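Local atomic coordinates of GCN5-related N-acetyltransferase (Anabaena variabilis, PDB entry 2OZG), a protein that binds coenzyme A and, as a member of the GNAT family, probably acetylates amino groups, perhaps those of aminoglycosides. Residues 142-147 and 254-259; 147-152 and 245-250; 218-223 and 250-255. All coordinates share one frame; numbering follows the deposited sequence. Where two conformers were deposited one is given.

Overall arrangement
The three contacts surround the end of helix 239-250, close to a coenzyme A molecule hydrogen-bonded to backbone N-H groups of the second subunit. Contact 1 pairs the end of strand 132-143 with the start of strand 258-263. From Ile147, which both share, contact 2 carries the chain across helix 239-250, its centre about 11 Å from that of contact 1. Contact 3 sets the loop after this helix against strand 211-222, with centres about 7 Å from contact 1 and about 13 Å from contact 2. Contacts 1 and 3 share Ser254 and Gln255 and both touch the coenzyme; the side chain of Gln150 in contact 2 lies about 7 Å from it.

Contact 1: residues 142-147 and 254-259; sequences IPTDSI and SQIDKV. With COA (coenzyme A), chain C.
Ile142 and Val259 form an antiparallel hydrogen-bonded pair where the end of strand 132-143 meets the start of strand 258-263, with Pro143 and Lys258 as the following non-hydrogen-bonded pair. Val259 N gives a nearly straight bond of 2.8 Å to Ile142 O (170° at the hydrogen), while the return bond from Ile142 N to Val259 O is more bent. The two side chains lie side by side and point the same way, with Ile142 CG2 4.1 Å from Val259 CB. The pairing belongs to the beta structure of this GNAT-family protein, in which strand 258-263 also runs parallel to strand 227-236. Beyond the strands Thr144 takes over. Its OG1, anti to its own carbonyl carbon (chi1 -42°), donates to Ile256 O at 2.7 Å from well above that carbonyl's plane, and Thr144 N reaches Asp257 O at 3.1 Å. An alanine here would probably leave Ile256 O without this hydroxyl donor and open a gap where CG2 lies 3.2 Å from Ile249 O. Asp257 O also accepts from a water, 2.7 Å away, which in turn accepts from Asp145 N. Outside the pairing, Lys258 NZ makes a salt bridge with Glu141, and Ile256 packs on Val32 of the second subunit.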
loop_
_atom_site.group_PDB
_atom_site.type_symbol
_atom_site.label_atom_id
_atom_site.label_comp_id
_atom_site.label_asym_id
_atom_site.label_seq_id
_atom_site.Cartn_x
_atom_site.Cartn_y
_atom_site.Cartn_z
ATOM N N ILE A 142 18.220 0.486 6.781
ATOM C CA ILE A 142 18.975 0.512 5.548
ATOM C C ILE A 142 18.912 -0.800 4.808
ATOM O O ILE A 142 18.913 -1.873 5.445
ATOM C CB ILE A 142 20.447 0.836 5.880
ATOM C CG1 ILE A 142 21.275 1.040 4.627
ATOM C CG2 ILE A 142 21.111 -0.285 6.720
ATOM C CD1 ILE A 142 22.681 1.543 4.921
ATOM N N PRO A 143 18.853 -0.740 3.451
ATOM C CA PRO A 143 18.959 -1.991 2.707
ATOM C C PRO A 143 20.382 -2.563 2.804
ATOM O O PRO A 143 21.388 -1.854 2.568
ATOM C CB PRO A 143 18.538 -1.623 1.287
ATOM C CG PRO A 143 18.605 -0.106 1.188
ATOM C CD PRO A 143 18.607 0.436 2.583
ATOM N N THR A 144 20.455 -3.849 3.147
ATOM C CA THR A 144 21.723 -4.504 3.395
ATOM C C THR A 144 22.629 -4.437 2.183
ATOM O O THR A 144 23.818 -4.250 2.319
ATOM C CB THR A 144 21.521 -5.987 3.795
ATOM O OG1 THR A 144 20.425 -6.134 4.696
ATOM C CG2 THR A 144 22.730 -6.529 4.491
ATOM N N ASP A 145 22.059 -4.553 0.983
ATOM C CA ASP A 145 22.882 -4.531 -0.205
ATOM C C ASP A 145 23.402 -3.143 -0.657
ATOM O O ASP A 145 24.099 -3.048 -1.672
ATOM C CB ASP A 145 22.183 -5.288 -1.344
ATOM C CG ASP A 145 20.946 -4.601 -1.827
ATOM O OD1 ASP A 145 20.650 -3.478 -1.347
ATOM O OD2 ASP A 145 20.267 -5.205 -2.707
ATOM N N SER A 146 23.047 -2.082 0.070
ATOM C CA SER A 146 23.530 -0.753 -0.220
ATOM C C SER A 146 24.756 -0.421 0.643
ATOM O O SER A 146 25.439 0.561 0.389
ATOM C CB SER A 146 22.431 0.290 0.007
ATOM O OG SER A 146 22.237 0.525 1.397
ATOM N N ILE A 147 25.105 -1.284 1.602
ATOM C CA ILE A 147 26.237 -0.976 2.531
ATOM C C ILE A 147 27.571 -1.036 1.857
ATOM O O ILE A 147 28.385 -0.107 1.976
ATOM C CB ILE A 147 26.217 -1.869 3.752
ATOM C CG1 ILE A 147 24.934 -1.558 4.538
ATOM C CG2 ILE A 147 27.445 -1.580 4.622
ATOM C CD1 ILE A 147 24.584 -2.585 5.628
ATOM N N SER A 254 22.883 -11.447 1.481
ATOM C CA SER A 254 22.175 -12.474 0.742
ATOM C C SER A 254 21.006 -13.057 1.524
ATOM O O SER A 254 20.165 -13.686 0.884
ATOM C CB SER A 254 23.091 -13.592 0.345
ATOM O OG SER A 254 23.543 -14.273 1.520
ATOM N N GLN A 255 21.053 -12.912 2.876
ATOM C CA GLN A 255 20.054 -13.467 3.822
ATOM C C GLN A 255 19.045 -12.469 4.401
ATOM O O GLN A 255 17.982 -12.865 4.871
ATOM C CB GLN A 255 20.701 -14.275 5.024
ATOM C CG GLN A 255 21.788 -13.642 5.984
ATOM C CD GLN A 255 21.715 -14.143 7.500
ATOM O OE1 GLN A 255 20.629 -14.163 8.132
ATOM N NE2 GLN A 255 22.886 -14.489 8.085
ATOM N N ILE A 256 19.408 -11.194 4.384
ATOM C CA ILE A 256 18.661 -10.126 5.060
ATOM C C ILE A 256 18.413 -8.955 4.108
ATOM O O ILE A 256 19.328 -8.367 3.649
ATOM C CB ILE A 256 19.485 -9.617 6.228
ATOM C CG1 ILE A 256 19.718 -10.720 7.279
ATOM C CG2 ILE A 256 18.860 -8.376 6.890
ATOM C CD1 ILE A 256 18.399 -11.257 7.862
ATOM N N ASP A 257 17.162 -8.564 3.921
ATOM C CA ASP A 257 16.816 -7.415 3.065
ATOM C C ASP A 257 17.100 -6.034 3.696
ATOM O O ASP A 257 17.603 -5.139 3.040
ATOM C CB ASP A 257 15.316 -7.449 2.760
ATOM C CG ASP A 257 14.896 -8.726 2.032
ATOM O OD1 ASP A 257 15.643 -9.139 1.133
ATOM O OD2 ASP A 257 13.848 -9.309 2.398
ATOM N N LYS A 258 16.785 -5.884 4.972
ATOM C CA LYS A 258 16.892 -4.594 5.663
ATOM C C LYS A 258 17.484 -4.742 7.045
ATOM O O LYS A 258 17.202 -5.739 7.730
ATOM C CB LYS A 258 15.448 -4.075 5.770
ATOM C CG LYS A 258 15.235 -2.782 6.371
ATOM C CD LYS A 258 13.755 -2.331 6.234
ATOM C CE LYS A 258 13.425 -1.844 4.819
ATOM N NZ LYS A 258 12.107 -1.127 4.782
ATOM N N VAL A 259 18.278 -3.752 7.460
ATOM C CA VAL A 259 18.843 -3.721 8.790
ATOM C C VAL A 259 18.390 -2.434 9.475
ATOM O O VAL A 259 18.343 -1.340 8.839
ATOM C CB VAL A 259 20.387 -3.702 8.797
ATOM C CG1 VAL A 259 20.907 -3.551 10.232
ATOM C CG2 VAL A 259 20.965 -4.951 8.159
HETATM N N1A COA C . 26.164 -11.716 -2.873
HETATM C C2A COA C . 26.919 -11.836 -3.982
HETATM N N3A COA C . 28.073 -12.534 -3.992
HETATM C C4A COA C . 28.499 -13.129 -2.851
HETATM C C5A COA C . 27.759 -13.022 -1.678
HETATM C C6A COA C . 26.557 -12.287 -1.714
HETATM N N6A COA C . 25.754 -12.121 -0.640
HETATM N N7A COA C . 28.449 -13.708 -0.735
HETATM C C8A COA C . 29.571 -14.215 -1.306
HETATM N N9A COA C . 29.586 -13.856 -2.601
HETATM C C1B COA C . 30.594 -14.159 -3.660
HETATM C C2B COA C . 31.823 -13.259 -3.550
HETATM O O2B COA C . 31.649 -11.994 -4.231
HETATM C C3B COA C . 32.930 -14.145 -4.106
HETATM O O3B COA C . 33.235 -13.861 -5.479
HETATM P P3B COA C . 34.522 -12.937 -5.862
HETATM O O7A COA C . 35.705 -13.875 -5.687
HETATM O O8A COA C . 34.205 -12.469 -7.278
HETATM O O9A COA C . 34.552 -11.810 -4.836
HETATM C C4B COA C . 32.447 -15.584 -3.942
HETATM O O4B COA C . 31.057 -15.519 -3.599
HETATM C C5B COA C . 33.226 -16.340 -2.865
HETATM O O5B COA C . 32.968 -15.729 -1.591
HETATM P P1A COA C . 33.095 -16.513 -0.168
HETATM O O1A COA C . 33.505 -17.947 -0.414
HETATM O O2A COA C . 33.960 -15.650 0.750
HETATM O O3A COA C . 31.559 -16.421 0.385
HETATM P P2A COA C . 31.140 -16.328 1.968
HETATM O O4A COA C . 32.048 -17.312 2.710
HETATM O O5A COA C . 31.190 -14.857 2.375
HETATM O O6A COA C . 29.567 -16.871 1.935
HETATM C CBP COA C . 27.022 -16.814 2.304
HETATM C CCP COA C . 28.437 -16.321 2.679
HETATM C CDP COA C . 27.193 -18.261 1.847
HETATM C CEP COA C . 26.634 -16.036 1.050
HETATM C CAP COA C . 26.062 -16.673 3.571
HETATM O OAP COA C . 25.830 -17.947 4.262
HETATM C C9P COA C . 24.681 -15.961 3.530
HETATM O O9P COA C . 24.561 -14.622 3.605
HETATM N N8P COA C . 23.494 -16.600 3.526
HETATM C C7P COA C . 23.039 -17.990 3.459
HETATM C C6P COA C . 22.163 -17.948 2.217
HETATM C C5P COA C . 22.899 -18.525 1.017
HETATM O O5P COA C . 24.043 -18.170 0.741
HETATM N N4P COA C . 22.234 -19.413 0.262
HETATM C C3P COA C . 22.732 -20.071 -0.943
HETATM C C2P COA C . 21.658 -21.064 -1.329
HETATM S S1P COA C . 21.584 -22.451 -0.122
HETATM O O HOH W 1 19.023 -5.471 0.747
#

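Contact 2: residues 147-152 and 245-250; sequences IQIQHA and FWTFIA
Ile147 is the main bump of the 147-152 loop, and it fills a hollow on helix 239-250 walled by Trp246, Ile249 and Ala250. Its CG2 settles 3.8 Å from Ala250 CB and equally near Trp246 CE3, while CD1 presses on Ile249 CG2 at 3.5 Å, tighter than ordinary van der Waals contact. The Ile147 side chain crosses those of Trp246 and Ile249 at about a right angle. Two residues on, Ile149 sends CD1 against Trp246 CB at 3.7 Å. The small Ala250 lets the loop backbone come close, with Ile149 O 3.4 Å from Ala250 CB. Thr247 is the bump from the helix side: its methyl CG2 lies 3.5 Å from Gln150 OE1, about as near Gln150 CD and NE2, Gln150 bending at chi2 (63°), and 4.0 Å from Ala152 CB. Its hydroxyl OG1 accepts from His151 N at 2.8 Å and is also bonded to Gln243 O one helical turn back, so a single oxygen joins loop and helix backbones. Gln150 OE1 takes its own bond from Asn251 ND2. Farther round the helix, Trp246 NE1 bonds to Leu269 O and its ring meets Trp261 edge-to-face, while Phe245 and Ile249 pack on strand 227-236 and Phe248 on strand 211-222.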
loop_
_atom_site.group_PDB
_atom_site.type_symbol
_atom_site.label_atom_id
_atom_site.label_comp_id
_atom_site.label_asym_id
_atom_site.label_seq_id
_atom_site.Cartn_x
_atom_site.Cartn_y
_atom_site.Cartn_z
ATOM N N ILE A 147 25.105 -1.284 1.602
ATOM C CA ILE A 147 26.237 -0.976 2.531
ATOM C C ILE A 147 27.571 -1.036 1.857
ATOM O O ILE A 147 28.385 -0.107 1.976
ATOM C CB ILE A 147 26.217 -1.869 3.752
ATOM C CG1 ILE A 147 24.934 -1.558 4.538
ATOM C CG2 ILE A 147 27.445 -1.580 4.622
ATOM C CD1 ILE A 147 24.584 -2.585 5.628
ATOM N N GLN A 148 27.798 -2.135 1.147
ATOM C CA GLN A 148 28.971 -2.278 0.322
ATOM C C GLN A 148 30.272 -1.820 0.995
ATOM O O GLN A 148 30.988 -0.966 0.483
ATOM C CB GLN A 148 28.745 -1.528 -1.004
ATOM C CG GLN A 148 27.518 -2.014 -1.811
ATOM C CD GLN A 148 27.059 -1.005 -2.878
ATOM O OE1 GLN A 148 27.735 0.004 -3.128
ATOM N NE2 GLN A 148 25.909 -1.284 -3.516
ATOM N N ILE A 149 30.526 -2.362 2.179
ATOM C CA ILE A 149 31.783 -2.170 2.887
ATOM C C ILE A 149 32.304 -3.567 3.167
ATOM O O ILE A 149 31.549 -4.418 3.653
ATOM C CB ILE A 149 31.644 -1.368 4.209
ATOM C CG1 ILE A 149 31.330 0.097 3.880
ATOM C CG2 ILE A 149 32.966 -1.475 5.062
ATOM C CD1 ILE A 149 30.873 0.919 5.013
ATOM N N GLN A 150 33.551 -3.811 2.760
ATOM C CA GLN A 150 34.262 -5.040 3.086
ATOM C C GLN A 150 35.648 -4.608 3.591
ATOM O O GLN A 150 36.629 -4.660 2.867
ATOM C CB GLN A 150 34.358 -6.007 1.902
ATOM C CG GLN A 150 35.143 -7.326 2.243
ATOM C CD GLN A 150 34.502 -8.226 3.339
ATOM O OE1 GLN A 150 33.290 -8.473 3.347
ATOM N NE2 GLN A 150 35.341 -8.753 4.229
ATOM N N HIS A 151 35.699 -4.159 4.842
ATOM C CA HIS A 151 36.931 -3.660 5.462
ATOM C C HIS A 151 36.967 -4.280 6.852
ATOM O O HIS A 151 36.795 -3.587 7.875
ATOM C CB HIS A 151 36.891 -2.125 5.547
ATOM C CG HIS A 151 38.234 -1.485 5.743
ATOM N ND1 HIS A 151 39.042 -1.748 6.832
ATOM C CD2 HIS A 151 38.890 -0.561 5.004
ATOM C CE1 HIS A 151 40.151 -1.035 6.740
ATOM N NE2 HIS A 151 40.082 -0.302 5.642
ATOM N N ALA A 152 37.175 -5.598 6.871
ATOM C CA ALA A 152 37.150 -6.388 8.106
ATOM C C ALA A 152 38.454 -6.271 8.890
ATOM O O ALA A 152 39.228 -7.209 8.964
ATOM C CB ALA A 152 36.868 -7.850 7.782
ATOM N N PHE A 245 31.931 -3.451 12.013
ATOM C CA PHE A 245 30.498 -3.466 12.188
ATOM C C PHE A 245 29.777 -3.481 10.844
ATOM O O PHE A 245 28.973 -4.363 10.560
ATOM C CB PHE A 245 30.182 -2.192 12.973
ATOM C CG PHE A 245 28.728 -1.876 13.164
ATOM C CD1 PHE A 245 28.035 -2.345 14.276
ATOM C CD2 PHE A 245 28.075 -0.963 12.311
ATOM C CE1 PHE A 245 26.664 -1.961 14.491
ATOM C CE2 PHE A 245 26.742 -0.627 12.495
ATOM C CZ PHE A 245 26.044 -1.109 13.617
ATOM N N TRP A 246 30.090 -2.500 10.013
ATOM C CA TRP A 246 29.476 -2.386 8.719
ATOM C C TRP A 246 29.806 -3.555 7.853
ATOM O O TRP A 246 28.950 -3.983 7.129
ATOM C CB TRP A 246 29.877 -1.114 7.977
ATOM C CG TRP A 246 29.159 0.138 8.438
ATOM C CD1 TRP A 246 29.736 1.280 8.892
ATOM C CD2 TRP A 246 27.737 0.357 8.489
ATOM N NE1 TRP A 246 28.762 2.220 9.243
ATOM C CE2 TRP A 246 27.530 1.660 9.013
ATOM C CE3 TRP A 246 26.622 -0.433 8.195
ATOM C CZ2 TRP A 246 26.271 2.184 9.203
ATOM C CZ3 TRP A 246 25.333 0.117 8.383
ATOM C CH2 TRP A 246 25.176 1.379 8.890
ATOM N N THR A 247 31.061 -4.007 7.831
ATOM C CA THR A 247 31.435 -5.192 7.046
ATOM C C THR A 247 30.595 -6.405 7.442
ATOM O O THR A 247 30.062 -7.123 6.595
ATOM C CB THR A 247 32.926 -5.550 7.204
ATOM O OG1 THR A 247 33.728 -4.464 6.748
ATOM C CG2 THR A 247 33.287 -6.768 6.390
ATOM N N PHE A 248 30.438 -6.613 8.745
ATOM C CA PHE A 248 29.693 -7.765 9.231
ATOM C C PHE A 248 28.219 -7.705 8.723
ATOM O O PHE A 248 27.669 -8.644 8.147
ATOM C CB PHE A 248 29.831 -7.752 10.736
ATOM C CG PHE A 248 29.045 -8.837 11.467
ATOM C CD1 PHE A 248 29.509 -10.120 11.518
ATOM C CD2 PHE A 248 27.866 -8.526 12.115
ATOM C CE1 PHE A 248 28.799 -11.123 12.200
ATOM C CE2 PHE A 248 27.129 -9.530 12.783
ATOM C CZ PHE A 248 27.617 -10.820 12.831
ATOM N N ILE A 249 27.610 -6.556 8.893
ATOM C CA ILE A 249 26.263 -6.319 8.463
ATOM C C ILE A 249 26.126 -6.438 6.947
ATOM O O ILE A 249 25.184 -7.056 6.487
ATOM C CB ILE A 249 25.809 -4.958 8.932
ATOM C CG1 ILE A 249 25.783 -4.939 10.457
ATOM C CG2 ILE A 249 24.451 -4.636 8.416
ATOM C CD1 ILE A 249 25.614 -3.521 11.006
ATOM N N ALA A 250 27.058 -5.852 6.186
ATOM C CA ALA A 250 27.041 -5.937 4.697
ATOM C C ALA A 250 27.097 -7.389 4.303
ATOM O O ALA A 250 26.527 -7.792 3.296
ATOM C CB ALA A 250 28.236 -5.229 4.089
#

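Contact 3: residues 218-223 and 250-255. With COA (coenzyme A), chain C.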
loop_
_atom_site.group_PDB
_atom_site.type_symbol
_atom_site.label_atom_id
_atom_site.label_comp_id
_atom_site.label_asym_id
_atom_site.label_seq_id
_atom_site.Cartn_x
_atom_site.Cartn_y
_atom_site.Cartn_z
ATOM N N PHE A 218 21.600 -8.482 18.331
ATOM C CA PHE A 218 20.552 -8.412 17.360
ATOM C C PHE A 218 19.655 -9.612 17.291
ATOM O O PHE A 218 19.934 -10.688 17.859
ATOM C CB PHE A 218 21.183 -8.053 16.013
ATOM C CG PHE A 218 21.995 -9.188 15.369
ATOM C CD1 PHE A 218 21.356 -10.139 14.581
ATOM C CD2 PHE A 218 23.367 -9.297 15.554
ATOM C CE1 PHE A 218 22.050 -11.203 14.018
ATOM C CE2 PHE A 218 24.078 -10.338 14.932
ATOM C CZ PHE A 218 23.394 -11.277 14.158
ATOM N N THR A 219 18.534 -9.412 16.624
ATOM C CA THR A 219 17.586 -10.476 16.315
ATOM C C THR A 219 17.329 -10.420 14.800
ATOM O O THR A 219 17.689 -9.440 14.127
ATOM C CB THR A 219 16.213 -10.329 17.046
ATOM O OG1 THR A 219 15.634 -9.064 16.732
ATOM C CG2 THR A 219 16.350 -10.466 18.552
ATOM N N GLN A 220 16.766 -11.476 14.249
ATOM C CA GLN A 220 16.465 -11.505 12.840
ATOM C C GLN A 220 15.069 -12.061 12.765
ATOM O O GLN A 220 14.710 -12.905 13.579
ATOM C CB GLN A 220 17.343 -12.524 12.114
ATOM C CG GLN A 220 18.811 -12.446 12.354
ATOM C CD GLN A 220 19.517 -13.451 11.478
ATOM O OE1 GLN A 220 19.239 -14.676 11.536
ATOM N NE2 GLN A 220 20.388 -12.955 10.631
ATOM N N GLU A 221 14.348 -11.714 11.714
ATOM C CA GLU A 221 13.024 -12.279 11.499
ATOM C C GLU A 221 12.642 -12.103 10.068
ATOM O O GLU A 221 13.204 -11.270 9.376
ATOM C CB GLU A 221 11.971 -11.600 12.392
ATOM C CG GLU A 221 11.976 -10.089 12.312
ATOM C CD GLU A 221 10.933 -9.435 13.232
ATOM O OE1 GLU A 221 9.759 -9.833 13.138
ATOM O OE2 GLU A 221 11.305 -8.535 14.033
ATOM N N ARG A 222 11.661 -12.899 9.641
ATOM C CA ARG A 222 11.058 -12.790 8.323
ATOM C C ARG A 222 9.661 -12.239 8.524
ATOM O O ARG A 222 8.913 -12.760 9.348
ATOM C CB ARG A 222 10.935 -14.133 7.650
ATOM C CG ARG A 222 12.267 -14.694 7.305
ATOM C CD ARG A 222 12.130 -15.899 6.357
ATOM N NE ARG A 222 13.464 -16.358 6.006
ATOM C CZ ARG A 222 14.249 -15.777 5.103
ATOM N NH1 ARG A 222 13.832 -14.729 4.396
ATOM N NH2 ARG A 222 15.462 -16.246 4.892
ATOM N N THR A 223 9.319 -11.195 7.775
ATOM C CA THR A 223 8.001 -10.558 7.866
ATOM C C THR A 223 7.286 -10.708 6.526
ATOM O O THR A 223 7.733 -11.493 5.672
ATOM C CB THR A 223 8.160 -9.067 8.229
ATOM O OG1 THR A 223 8.605 -8.325 7.082
ATOM C CG2 THR A 223 9.153 -8.905 9.406
ATOM N N ALA A 250 27.058 -5.852 6.186
ATOM C CA ALA A 250 27.041 -5.937 4.697
ATOM C C ALA A 250 27.097 -7.389 4.303
ATOM O O ALA A 250 26.527 -7.792 3.296
ATOM C CB ALA A 250 28.236 -5.229 4.089
ATOM N N ASN A 251 27.750 -8.212 5.136
ATOM C CA ASN A 251 27.850 -9.622 4.825
ATOM C C ASN A 251 26.584 -10.447 5.063
ATOM O O ASN A 251 26.580 -11.627 4.846
ATOM C CB ASN A 251 29.134 -10.240 5.438
ATOM C CG ASN A 251 30.358 -9.926 4.620
ATOM O OD1 ASN A 251 30.270 -9.759 3.409
ATOM N ND2 ASN A 251 31.493 -9.836 5.262
ATOM N N HIS A 252 25.513 -9.806 5.492
ATOM C CA HIS A 252 24.207 -10.461 5.641
ATOM C C HIS A 252 23.282 -10.218 4.423
ATOM O O HIS A 252 22.146 -10.701 4.406
ATOM C CB HIS A 252 23.462 -9.930 6.867
ATOM C CG HIS A 252 23.943 -10.492 8.166
ATOM N ND1 HIS A 252 25.101 -10.069 8.769
ATOM C CD2 HIS A 252 23.424 -11.447 8.972
ATOM C CE1 HIS A 252 25.268 -10.736 9.901
ATOM N NE2 HIS A 252 24.262 -11.574 10.050
ATOM N N ARG A 253 23.815 -9.599 3.394
ATOM C CA ARG A 253 23.031 -9.154 2.256
ATOM C C ARG A 253 22.341 -10.246 1.486
ATOM O O ARG A 253 21.304 -10.015 0.899
ATOM C CB ARG A 253 23.867 -8.326 1.318
ATOM C CG ARG A 253 24.868 -9.062 0.506
ATOM C CD ARG A 253 25.799 -8.074 -0.178
ATOM N NE ARG A 253 26.909 -8.768 -0.854
ATOM C CZ ARG A 253 28.086 -9.099 -0.306
ATOM N NH1 ARG A 253 28.402 -8.808 0.964
ATOM N NH2 ARG A 253 28.985 -9.731 -1.054
ATOM N N SER A 254 22.883 -11.447 1.481
ATOM C CA SER A 254 22.175 -12.474 0.742
ATOM C C SER A 254 21.006 -13.057 1.524
ATOM O O SER A 254 20.165 -13.686 0.884
ATOM C CB SER A 254 23.091 -13.592 0.345
ATOM O OG SER A 254 23.543 -14.273 1.520
ATOM N N GLN A 255 21.053 -12.912 2.876
ATOM C CA GLN A 255 20.054 -13.467 3.822
ATOM C C GLN A 255 19.045 -12.469 4.401
ATOM O O GLN A 255 17.982 -12.865 4.871
ATOM C CB GLN A 255 20.701 -14.275 5.024
ATOM C CG GLN A 255 21.788 -13.642 5.984
ATOM C CD GLN A 255 21.715 -14.143 7.500
ATOM O OE1 GLN A 255 20.629 -14.163 8.132
ATOM N NE2 GLN A 255 22.886 -14.489 8.085
HETATM N N1A COA C . 26.164 -11.716 -2.873
HETATM C C2A COA C . 26.919 -11.836 -3.982
HETATM N N3A COA C . 28.073 -12.534 -3.992
HETATM C C4A COA C . 28.499 -13.129 -2.851
HETATM C C5A COA C . 27.759 -13.022 -1.678
HETATM C C6A COA C . 26.557 -12.287 -1.714
HETATM N N6A COA C . 25.754 -12.121 -0.640
HETATM N N7A COA C . 28.449 -13.708 -0.735
HETATM C C8A COA C . 29.571 -14.215 -1.306
HETATM N N9A COA C . 29.586 -13.856 -2.601
HETATM C C1B COA C . 30.594 -14.159 -3.660
HETATM C C2B COA C . 31.823 -13.259 -3.550
HETATM O O2B COA C . 31.649 -11.994 -4.231
HETATM C C3B COA C . 32.930 -14.145 -4.106
HETATM O O3B COA C . 33.235 -13.861 -5.479
HETATM P P3B COA C . 34.522 -12.937 -5.862
HETATM O O7A COA C . 35.705 -13.875 -5.687
HETATM O O8A COA C . 34.205 -12.469 -7.278
HETATM O O9A COA C . 34.552 -11.810 -4.836
HETATM C C4B COA C . 32.447 -15.584 -3.942
HETATM O O4B COA C . 31.057 -15.519 -3.599
HETATM C C5B COA C . 33.226 -16.340 -2.865
HETATM O O5B COA C . 32.968 -15.729 -1.591
HETATM P P1A COA C . 33.095 -16.513 -0.168
HETATM O O1A COA C . 33.505 -17.947 -0.414
HETATM O O2A COA C . 33.960 -15.650 0.750
HETATM O O3A COA C . 31.559 -16.421 0.385
HETATM P P2A COA C . 31.140 -16.328 1.968
HETATM O O4A COA C . 32.048 -17.312 2.710
HETATM O O5A COA C . 31.190 -14.857 2.375
HETATM O O6A COA C . 29.567 -16.871 1.935
HETATM C CBP COA C . 27.022 -16.814 2.304
HETATM C CCP COA C . 28.437 -16.321 2.679
HETATM C CDP COA C . 27.193 -18.261 1.847
HETATM C CEP COA C . 26.634 -16.036 1.050
HETATM C CAP COA C . 26.062 -16.673 3.571
HETATM O OAP COA C . 25.830 -17.947 4.262
HETATM C C9P COA C . 24.681 -15.961 3.530
HETATM O O9P COA C . 24.561 -14.622 3.605
HETATM N N8P COA C . 23.494 -16.600 3.526
HETATM C C7P COA C . 23.039 -17.990 3.459
HETATM C C6P COA C . 22.163 -17.948 2.217
HETATM C C5P COA C . 22.899 -18.525 1.017
HETATM O O5P COA C . 24.043 -18.170 0.741
HETATM N N4P COA C . 22.234 -19.413 0.262
HETATM C C3P COA C . 22.732 -20.071 -0.943
HETATM C C2P COA C . 21.658 -21.064 -1.329
HETATM S S1P COA C . 21.584 -22.451 -0.122
HETATM O O HOH W 2 15.972 -13.209 2.597
#
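Gln220 and Phe218 reach from strand 211-222 to His252 and Gln255, in the loop that follows helix 239-250. The backbones stay well apart, with 9.9 Å between Gln220 CA and Gln255 CA, and side chains span the interval. On the packed side, the ring of His252 stands with its plane at 86° to that of Phe218, the centroids 5.9 Å apart. Gln220, its chain extended beyond CG, brings NE2 to the edge of the imidazole, near the ring plane and 3.8 Å from His252 CD2. A bond between His252 ND1 and Phe248 O, with the edge-to-face meeting with the Phe248 ring, probably holds the imidazole in its rotation. The Gln255 side chain comes up beside that of Gln220, though the setting of its amide is uncertain. Leu229 of strand 227-236 backs both Phe218 and His252.

The other side is looser and wetter. Arg222 approaches Gln255 O no nearer than 4.2 Å, from NH2, and a water closes the interval, accepting from Arg222 NH1 and donating to Gln255 O. Arg222 NH2 itself is bonded to Phe31 O of the second subunit.

A type I turn from Ala250 to Arg253 shapes the loop. Arg253 NH1 donates to Ala250 O at 3.2 Å, almost in the guanidinium plane, and also to Asn251 OD1. Coenzyme A N6A sits over one face of the guanidinium, offset toward the rim, and Arg253 NH2 is 3.6 Å from C5A of the adenine. Held by two carbonyl oxygens at NH1, the guanidinium probably offers the adenine a fixed flat surface, and the acceptors may ease its positive charge. This chain thus lines one side of a coenzyme that also takes hydrogen bonds from Gly93 N and Gly95 N of the second subunit.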